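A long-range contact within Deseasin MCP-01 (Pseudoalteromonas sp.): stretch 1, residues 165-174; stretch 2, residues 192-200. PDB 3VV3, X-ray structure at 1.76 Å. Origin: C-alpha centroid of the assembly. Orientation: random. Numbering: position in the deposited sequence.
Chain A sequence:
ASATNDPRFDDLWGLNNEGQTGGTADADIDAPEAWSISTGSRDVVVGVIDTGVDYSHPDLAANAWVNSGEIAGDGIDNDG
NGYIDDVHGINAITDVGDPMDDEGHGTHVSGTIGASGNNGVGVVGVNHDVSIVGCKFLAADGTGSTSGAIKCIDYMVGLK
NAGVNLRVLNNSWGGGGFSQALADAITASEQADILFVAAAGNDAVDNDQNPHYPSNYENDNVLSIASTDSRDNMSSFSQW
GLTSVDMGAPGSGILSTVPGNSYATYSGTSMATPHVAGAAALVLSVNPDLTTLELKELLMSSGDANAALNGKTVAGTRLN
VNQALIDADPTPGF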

# COMPACT_ATOMS: atom_id res chain seq x y z
N ASN A 165 21.03 7.95 -21.67
CA ASN A 165 21.40 8.87 -20.59
C ASN A 165 20.60 8.60 -19.32
O ASN A 165 19.91 9.47 -18.80
CB ASN A 165 21.22 10.32 -21.04
CG ASN A 165 21.80 11.31 -20.06
OD1 ASN A 165 22.78 11.03 -19.37
ND2 ASN A 165 21.18 12.49 -19.99
N LEU A 166 20.73 7.38 -18.81
CA LEU A 166 19.95 6.91 -17.67
C LEU A 166 20.85 6.80 -16.44
O LEU A 166 21.69 5.91 -16.36
CB LEU A 166 19.37 5.54 -18.03
CG LEU A 166 18.35 4.87 -17.11
CD1 LEU A 166 17.77 3.67 -17.84
CD2 LEU A 166 19.00 4.42 -15.80
N ARG A 167 20.67 7.71 -15.48
CA ARG A 167 21.52 7.75 -14.30
C ARG A 167 20.74 7.75 -12.99
O ARG A 167 21.32 7.95 -11.93
CB ARG A 167 22.46 8.97 -14.34
CG ARG A 167 23.46 8.89 -15.50
CD ARG A 167 24.55 9.93 -15.32
NE ARG A 167 25.19 9.79 -14.02
CZ ARG A 167 25.92 10.73 -13.43
NH1 ARG A 167 26.11 11.90 -14.04
NH2 ARG A 167 26.44 10.51 -12.24
N VAL A 168 19.43 7.51 -13.07
CA VAL A 168 18.59 7.49 -11.88
C VAL A 168 17.61 6.33 -11.95
O VAL A 168 16.92 6.16 -12.96
CB VAL A 168 17.77 8.79 -11.70
CG1 VAL A 168 16.90 8.70 -10.43
CG2 VAL A 168 18.69 10.02 -11.64
N LEU A 169 17.55 5.53 -10.89
CA LEU A 169 16.56 4.47 -10.76
C LEU A 169 15.67 4.74 -9.56
O LEU A 169 16.16 5.05 -8.47
CB LEU A 169 17.23 3.11 -10.60
CG LEU A 169 18.02 2.63 -11.80
CD1 LEU A 169 18.72 1.32 -11.46
CD2 LEU A 169 17.08 2.48 -13.00
N ASN A 170 14.37 4.60 -9.78
CA ASN A 170 13.40 4.72 -8.70
C ASN A 170 12.97 3.34 -8.22
O ASN A 170 12.46 2.53 -9.01
CB ASN A 170 12.19 5.50 -9.18
CG ASN A 170 11.19 5.73 -8.07
OD1 ASN A 170 10.35 4.88 -7.78
ND2 ASN A 170 11.30 6.88 -7.43
N ASN A 171 13.18 3.07 -6.94
CA ASN A 171 12.85 1.77 -6.36
C ASN A 171 11.91 1.90 -5.18
O ASN A 171 12.34 1.87 -4.02
CB ASN A 171 14.14 1.04 -5.96
CG ASN A 171 15.08 0.88 -7.13
OD1 ASN A 171 15.97 1.72 -7.36
ND2 ASN A 171 14.88 -0.16 -7.91
N SER A 172 10.63 2.07 -5.49
CA SER A 172 9.57 2.21 -4.49
C SER A 172 9.03 0.85 -4.11
O SER A 172 7.85 0.54 -4.35
CB SER A 172 8.45 3.10 -5.02
OG SER A 172 8.89 4.44 -5.16
N TRP A 173 9.91 0.02 -3.56
CA TRP A 173 9.58 -1.34 -3.19
C TRP A 173 10.56 -1.82 -2.14
O TRP A 173 11.61 -1.21 -1.95
CB TRP A 173 9.61 -2.28 -4.41
CG TRP A 173 10.90 -2.27 -5.22
CD1 TRP A 173 11.19 -1.46 -6.28
CD2 TRP A 173 12.04 -3.13 -5.05
NE1 TRP A 173 12.45 -1.74 -6.77
CE2 TRP A 173 12.99 -2.76 -6.03
CE3 TRP A 173 12.35 -4.16 -4.16
CZ2 TRP A 173 14.23 -3.39 -6.14
CZ3 TRP A 173 13.59 -4.79 -4.28
CH2 TRP A 173 14.51 -4.40 -5.26
N GLY A 174 10.21 -2.89 -1.45
CA GLY A 174 11.11 -3.48 -0.48
C GLY A 174 10.60 -4.83 -0.02
O GLY A 174 9.45 -5.18 -0.28
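Stretch 2 192-200: ADILFVAAA

Stretch 2 runs alongside stretch 1 as a neighbouring parallel strand: the axes of strand 195-199 and the stretch 1 strand that ends at Asn 171 approach to 4.9 Å, with 16° between their N-to-C directions and a signed crossing angle of -16°. Paired CA atoms lie from 4.1 Å (Arg 167 CA to Ile 194 CA) to 5.3 Å (Ser 172 CA to Ala 199 CA) apart. The contact buries 648 Å², both sides summed.

Asp 193, the first residue after a helix to leave helical phi/psi, has positive phi (69°) and closes that helix with a Schellman motif. Its carbonyl faces the edge of the Arg 167 guanidinium and takes a nearly straight hydrogen bond, Arg 167 NE to Asp 193 O, at 2.8 Å. Water 1 donates to both Asp 193 O (3.1 Å) and Arg 167 O (3.2 Å), linking the two backbones where the strands begin to pair.

Ile 194 is extended. Its CG2 packs 3.6 Å from Leu 169 CG and its CD1 lies 4.2 Å from Leu 166 CD2, while its CA makes a CA-H...O contact of 3.5 Å to Arg 167 O. Leu 195 starts the ladder. Its N donates to Arg 167 O at 2.8 Å and its O accepts from Leu 169 N at 2.8 Å, so one residue of stretch 2 bonds to residues on both sides of its bridge partner, Val 168, as parallel pairing requires.

Phe 196 is bridged to Leu 169, and both side chains lie on the same face of the sheet as those of Asn 171 and Ala 198. With chi1 t, the ring reaches along stretch 1: Phe 196 CD2 is 4.3 Å from Leu 169 CD1, Asn 171 CG lies over one ring face at 3.3 Å from Phe 196 CZ, and Trp 173 CZ2 meets the ring edge at 4.3 Å from the same CZ.

Val 197 turns to the other face, with Val 168 and Asn 170, and its CG2 is 4.2 Å from Val 168 CG1. Its backbone repeats the pattern of Leu 195: Val 197 N donates to Leu 169 O and Val 197 O accepts from Asn 171 N, each at 2.9 Å, the second more bent at 134°.

Ala 198 pairs with Asn 171, its CA 3.5 Å from Asn 171 O. Ala 199 N gives the last and longest rung, 3.3 Å to Asn 171 O. Water 2 then donates to Ala 199 O (2.8 Å) and Trp 173 O (2.9 Å).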

# COMPACT_ATOMS: atom_id res chain seq x y z
N ALA A 192 28.21 1.94 -13.49
CA ALA A 192 27.59 2.59 -14.65
C ALA A 192 27.13 4.03 -14.38
O ALA A 192 26.50 4.67 -15.23
CB ALA A 192 26.41 1.75 -15.16
N ASP A 193 27.44 4.53 -13.18
CA ASP A 193 27.10 5.90 -12.76
C ASP A 193 25.61 6.13 -12.56
O ASP A 193 25.07 7.18 -12.92
CB ASP A 193 27.69 6.94 -13.73
CG ASP A 193 29.20 6.82 -13.88
OD1 ASP A 193 29.90 6.67 -12.86
OD2 ASP A 193 29.69 6.87 -15.03
N ILE A 194 24.95 5.15 -11.96
CA ILE A 194 23.51 5.22 -11.72
C ILE A 194 23.23 5.38 -10.23
O ILE A 194 23.82 4.70 -9.39
CB ILE A 194 22.82 3.96 -12.25
CG1 ILE A 194 23.04 3.85 -13.77
CG2 ILE A 194 21.31 3.97 -11.92
CD1 ILE A 194 22.51 2.56 -14.38
N LEU A 195 22.32 6.30 -9.91
CA LEU A 195 21.88 6.53 -8.54
C LEU A 195 20.67 5.66 -8.27
O LEU A 195 19.71 5.68 -9.04
CB LEU A 195 21.51 8.00 -8.38
CG LEU A 195 20.99 8.46 -7.01
CD1 LEU A 195 22.15 8.54 -6.03
CD2 LEU A 195 20.30 9.81 -7.16
N PHE A 196 20.71 4.90 -7.18
CA PHE A 196 19.68 3.91 -6.86
C PHE A 196 18.87 4.45 -5.70
O PHE A 196 19.29 4.33 -4.55
CB PHE A 196 20.36 2.58 -6.46
CG PHE A 196 19.41 1.41 -6.30
CD1 PHE A 196 18.68 1.23 -5.13
CD2 PHE A 196 19.27 0.46 -7.31
CE1 PHE A 196 17.83 0.15 -4.97
CE2 PHE A 196 18.41 -0.62 -7.17
CZ PHE A 196 17.69 -0.78 -6.00
N VAL A 197 17.73 5.07 -6.00
CA VAL A 197 16.90 5.67 -4.95
C VAL A 197 15.93 4.62 -4.42
O VAL A 197 15.30 3.91 -5.19
CB VAL A 197 16.11 6.87 -5.50
CG1 VAL A 197 15.50 7.66 -4.35
CG2 VAL A 197 17.04 7.76 -6.33
N ALA A 198 15.82 4.52 -3.09
CA ALA A 198 15.06 3.42 -2.49
C ALA A 198 14.23 3.89 -1.30
O ALA A 198 14.67 4.75 -0.55
CB ALA A 198 16.00 2.29 -2.06
N ALA A 199 13.05 3.30 -1.13
CA ALA A 199 12.12 3.69 -0.09
C ALA A 199 12.50 3.06 1.24
O ALA A 199 12.89 1.89 1.29
CB ALA A 199 10.72 3.25 -0.46
N ALA A 200 12.37 3.81 2.33
CA ALA A 200 12.80 3.31 3.63
C ALA A 200 11.83 2.29 4.25
O ALA A 200 12.22 1.51 5.12
CB ALA A 200 13.07 4.46 4.61
O HOH W 1 24.03 9.15 -10.74
O HOH W 2 13.79 -0.14 -0.36